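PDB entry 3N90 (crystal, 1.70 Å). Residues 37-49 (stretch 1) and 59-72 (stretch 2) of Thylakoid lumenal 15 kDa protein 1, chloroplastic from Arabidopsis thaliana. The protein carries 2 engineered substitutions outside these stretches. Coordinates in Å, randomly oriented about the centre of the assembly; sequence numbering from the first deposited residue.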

# COMPACT_ATOMS: atom_id res chain seq x y z
N ILE A 37 -11.63 -5.69 -5.34
CA ILE A 37 -10.66 -6.09 -6.34
C ILE A 37 -10.10 -4.83 -6.97
O ILE A 37 -10.84 -3.97 -7.48
N LEU A 38 -8.78 -4.68 -6.87
CA LEU A 38 -8.08 -3.47 -7.28
C LEU A 38 -6.90 -3.80 -8.19
O LEU A 38 -5.86 -3.10 -8.17
N ARG A 39 -7.02 -4.90 -8.96
CA ARG A 39 -5.94 -5.30 -9.83
C ARG A 39 -5.70 -4.20 -10.85
O ARG A 39 -6.67 -3.66 -11.44
N GLN A 40 -4.43 -3.88 -11.02
CA GLN A 40 -3.97 -2.80 -11.91
C GLN A 40 -4.54 -1.42 -11.62
O GLN A 40 -4.53 -0.56 -12.50
N ALA A 41 -5.07 -1.19 -10.41
CA ALA A 41 -5.65 0.10 -10.08
C ALA A 41 -4.52 1.09 -9.96
O ALA A 41 -3.41 0.72 -9.61
N ASN A 42 -4.82 2.36 -10.23
CA ASN A 42 -3.85 3.44 -10.13
C ASN A 42 -4.10 4.31 -8.91
O ASN A 42 -5.07 5.07 -8.86
N PHE A 43 -3.24 4.16 -7.89
CA PHE A 43 -3.28 5.05 -6.71
C PHE A 43 -2.04 5.94 -6.62
O PHE A 43 -1.67 6.36 -5.54
N LYS A 44 -1.38 6.19 -7.75
CA LYS A 44 -0.11 6.94 -7.67
C LYS A 44 -0.32 8.29 -7.01
O LYS A 44 -1.21 9.03 -7.41
N GLY A 45 0.46 8.58 -5.97
CA GLY A 45 0.34 9.85 -5.22
C GLY A 45 -0.98 10.10 -4.52
O GLY A 45 -1.27 11.24 -4.12
N ALA A 46 -1.80 9.05 -4.37
CA ALA A 46 -3.04 9.20 -3.65
C ALA A 46 -2.79 9.42 -2.15
O ALA A 46 -1.74 9.03 -1.61
N LYS A 47 -3.73 10.07 -1.49
CA LYS A 47 -3.64 10.28 -0.06
C LYS A 47 -4.58 9.28 0.61
O LYS A 47 -5.83 9.38 0.53
N LEU A 48 -3.97 8.26 1.21
CA LEU A 48 -4.71 7.12 1.73
C LEU A 48 -4.45 6.88 3.23
O LEU A 48 -4.47 5.74 3.72
N LEU A 49 -4.20 7.97 3.96
CA LEU A 49 -4.01 7.82 5.38
C LEU A 49 -5.17 7.04 6.00
O LEU A 49 -6.34 7.40 5.82
N THR A 59 -3.22 -6.77 -6.81
CA THR A 59 -2.22 -7.29 -7.71
C THR A 59 -1.91 -6.31 -8.85
O THR A 59 -2.84 -5.86 -9.55
N GLY A 60 -0.65 -5.94 -9.02
CA GLY A 60 -0.26 -5.02 -10.11
C GLY A 60 -0.64 -3.55 -9.99
O GLY A 60 -0.46 -2.76 -10.96
N ALA A 61 -1.17 -3.17 -8.83
CA ALA A 61 -1.59 -1.79 -8.60
C ALA A 61 -0.37 -0.88 -8.52
O ALA A 61 0.72 -1.33 -8.16
N ASP A 62 -0.57 0.40 -8.84
CA ASP A 62 0.43 1.44 -8.62
C ASP A 62 0.14 2.24 -7.34
O ASP A 62 -0.79 3.06 -7.30
N LEU A 63 0.88 1.96 -6.28
CA LEU A 63 0.78 2.78 -5.07
C LEU A 63 2.03 3.70 -4.88
O LEU A 63 2.32 4.18 -3.76
N SER A 64 2.77 3.91 -5.96
CA SER A 64 4.00 4.72 -5.87
C SER A 64 3.68 6.13 -5.37
O SER A 64 2.64 6.68 -5.70
N GLU A 65 4.54 6.64 -4.48
CA GLU A 65 4.39 7.97 -3.88
C GLU A 65 3.08 8.21 -3.10
O GLU A 65 2.72 9.35 -2.78
N ALA A 66 2.37 7.12 -2.81
CA ALA A 66 1.16 7.22 -2.01
C ALA A 66 1.45 7.49 -0.53
O ALA A 66 2.45 7.01 0.01
N ASP A 67 0.55 8.24 0.11
CA ASP A 67 0.52 8.38 1.56
C ASP A 67 -0.33 7.26 2.12
O ASP A 67 -1.55 7.28 2.00
N LEU A 68 0.31 6.22 2.68
CA LEU A 68 -0.37 5.04 3.23
C LEU A 68 -0.22 4.96 4.76
O LEU A 68 -0.36 3.90 5.35
N ARG A 69 0.07 6.09 5.41
CA ARG A 69 0.23 6.05 6.85
C ARG A 69 -0.99 5.47 7.54
O ARG A 69 -2.14 5.91 7.32
N GLY A 70 -0.77 4.46 8.38
CA GLY A 70 -1.82 3.86 9.17
C GLY A 70 -2.84 3.01 8.38
O GLY A 70 -3.86 2.56 8.93
N ALA A 71 -2.55 2.80 7.09
CA ALA A 71 -3.47 1.99 6.28
C ALA A 71 -3.40 0.53 6.68
O ALA A 71 -2.36 0.07 7.18
N ASP A 72 -4.48 -0.20 6.40
CA ASP A 72 -4.53 -1.61 6.78
C ASP A 72 -4.41 -2.48 5.54
O ASP A 72 -5.32 -2.47 4.70

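The two stretches lie side by side as neighbouring coils joined by a ladder of backbone hydrogen bonds, and most of their side chains leave sideways from this ladder and pack against one another beside it. At the start of stretch 2, Thr59 (chi1 m) directs its CA-to-CB bond toward stretch 1. Its OG1 sits 3.4 Å from Arg39 NH2, over one face of the guanidinium, but the angle is too poor for a hydrogen bond. The backbone makes the firmer link here, with Gln40 N donating to Thr59 O at 2.9 Å. Gly60, at positive phi, contributes no side chain, and the methyl of the buried Ala61 rests against the main chain, its CB 3.8 Å from Leu38 O.

Asp62 (chi1 t) turns its carboxylate back on its own stretch: OD1 accepts from Ser64 N at 2.9 Å and from Ser64 OG at 2.7 Å. OD2 receives a hydrogen bond from water 1 at 2.5 Å, and the same water reaches Asn42 OD1 at 3.0 Å through a weak bond, linking the stretches. Asn42, also t, mirrors the aspartate by accepting at OD1 from Lys44 N (3.0 Å). The extended, all-trans Lys44 lays its aliphatic chain alongside, with CD 3.8 Å from Asp62 OD2 and CG 3.5 Å from Ser64 OG; Ser64 itself is p.

Leu63 (m, t) starts with its CA-to-CB bond pointing away, yet its end comes nearer to stretch 1. There CD2 packs 3.3 Å from Phe43 CB and 3.7 Å from Leu48 CD1, a buried apolar cluster in which Phe43 (chi1 m) meets the methyl obliquely. Glu65 (m, m) leads its carboxylate away to a partner elsewhere in the structure, but its carbonyl O accepts from water 3 at 2.8 Å, which in turn accepts from Lys47 NZ at 2.7 Å. Ala66 CB lies 3.9 Å from Phe43 O.

Asp67 (chi1 t) has the same rotamer as Asp62 but a charged partner. Its OD1 takes Arg69 NE at 2.9 Å in a salt bridge and Arg69 N at 3.2 Å, while OD2 takes Arg69 NH2 at 3.0 Å. Water 2 connects Asp67 OD2 (2.8 Å) to Lys47 NZ (3.0 Å), so the lysine is tied to stretch 2 through solvent, its CD 3.9 Å from Asp67 CB.

Leu68 (m, t) extends the apolar row, CD2 lying 3.7 Å from Leu48 CD1. Held by Asp67, Arg69 presents a guanidinium face to Leu49, whose CD1 is 3.5 Å from Arg69 NH2. Ala71 closes the contact, its CB 4.0 Å from Leu48 O.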

# COMPACT_ATOMS: atom_id res chain seq x y z
CB ILE A 37 -11.30 -6.98 -7.46
CG1 ILE A 37 -12.05 -8.17 -6.87
CG2 ILE A 37 -10.17 -7.45 -8.39
CD1 ILE A 37 -12.73 -9.03 -7.98
CB LEU A 38 -7.64 -2.64 -6.06
CG LEU A 38 -8.80 -1.92 -5.37
CD1 LEU A 38 -8.41 -1.58 -3.93
CD2 LEU A 38 -9.16 -0.67 -6.14
CB ARG A 39 -6.25 -6.60 -10.59
CG ARG A 39 -6.46 -7.78 -9.77
CD ARG A 39 -6.32 -9.01 -10.72
NE ARG A 39 -5.94 -10.01 -9.80
CZ ARG A 39 -5.08 -10.98 -9.91
NH1 ARG A 39 -4.37 -11.31 -11.02
NH2 ARG A 39 -4.97 -11.66 -8.81
CB GLN A 40 -4.29 -3.16 -13.37
CG GLN A 40 -3.64 -4.41 -13.87
CD GLN A 40 -4.40 -5.70 -13.58
OE1 GLN A 40 -5.63 -5.79 -13.76
NE2 GLN A 40 -3.67 -6.72 -13.14
CB ALA A 41 -6.44 0.06 -8.78
CB ASN A 42 -3.92 4.30 -11.39
CG ASN A 42 -2.76 5.29 -11.51
OD1 ASN A 42 -1.92 5.40 -10.63
ND2 ASN A 42 -2.73 6.01 -12.64
CB PHE A 43 -3.37 4.25 -5.39
CG PHE A 43 -4.68 3.50 -5.19
CD1 PHE A 43 -5.81 4.16 -4.69
CD2 PHE A 43 -4.79 2.15 -5.52
CE1 PHE A 43 -7.02 3.50 -4.48
CE2 PHE A 43 -6.02 1.47 -5.33
CZ PHE A 43 -7.14 2.16 -4.81
CB LYS A 44 0.51 7.11 -9.07
CG LYS A 44 1.81 7.91 -9.06
CD LYS A 44 2.54 7.76 -10.39
CE LYS A 44 3.95 8.33 -10.27
NZ LYS A 44 4.74 8.05 -11.49
CB ALA A 46 -3.94 8.00 -3.85
CB LYS A 47 -3.93 11.73 0.36
CG LYS A 47 -3.14 12.80 -0.37
CD LYS A 47 -1.62 12.57 -0.33
CE LYS A 47 -0.84 13.75 -0.96
NZ LYS A 47 0.56 13.81 -0.43
CB LEU A 48 -4.32 5.86 0.94
CG LEU A 48 -4.92 5.75 -0.49
CD1 LEU A 48 -4.03 5.00 -1.44
CD2 LEU A 48 -6.28 5.09 -0.34
CB LEU A 49 -3.87 9.19 6.05
CG LEU A 49 -3.70 9.16 7.58
CD1 LEU A 49 -2.71 10.25 8.01
CD2 LEU A 49 -5.04 9.24 8.36
CB THR A 59 -2.68 -8.65 -8.30
OG1 THR A 59 -2.79 -9.61 -7.25
CG2 THR A 59 -1.65 -9.12 -9.34
CB ALA A 61 -2.42 -1.69 -7.34
CB ASP A 62 0.51 2.36 -9.83
CG ASP A 62 1.77 3.26 -9.82
OD1 ASP A 62 2.49 3.26 -8.79
OD2 ASP A 62 1.99 3.98 -10.82
CB LEU A 63 0.53 1.88 -3.87
CG LEU A 63 -0.92 1.42 -3.59
CD1 LEU A 63 -0.77 0.39 -2.50
CD2 LEU A 63 -1.78 2.53 -3.04
CB SER A 64 4.78 4.73 -7.19
OG SER A 64 4.08 5.36 -8.23
CB GLU A 65 4.66 9.06 -4.94
CG GLU A 65 6.19 9.39 -5.15
CD GLU A 65 6.80 10.40 -4.13
OE1 GLU A 65 6.73 10.19 -2.89
OE2 GLU A 65 7.40 11.41 -4.57
CB ALA A 66 0.32 5.96 -2.16
CB ASP A 67 -0.03 9.76 1.93
CG ASP A 67 -0.11 10.00 3.43
OD1 ASP A 67 0.26 9.10 4.24
OD2 ASP A 67 -0.58 11.11 3.82
CB LEU A 68 0.19 3.76 2.58
CG LEU A 68 0.10 3.70 1.05
CD1 LEU A 68 0.99 2.56 0.49
CD2 LEU A 68 -1.37 3.57 0.64
CB ARG A 69 0.54 7.45 7.40
CG ARG A 69 1.88 7.99 6.86
CD ARG A 69 2.05 9.44 7.31
NE ARG A 69 1.04 10.31 6.70
CZ ARG A 69 0.69 11.51 7.18
NH1 ARG A 69 1.29 11.99 8.27
NH2 ARG A 69 -0.23 12.25 6.53
CB ALA A 71 -3.16 2.13 4.81
CB ASP A 72 -5.80 -1.93 7.52
CG ASP A 72 -5.82 -3.36 8.08
OD1 ASP A 72 -4.75 -4.01 8.12
OD2 ASP A 72 -6.88 -3.83 8.48
O HOH W 1 0.41 4.89 -12.52
O HOH W 2 -0.07 13.48 2.48
O HOH W 3 1.77 11.64 -1.41
O HOH W 4 -3.63 10.84 3.33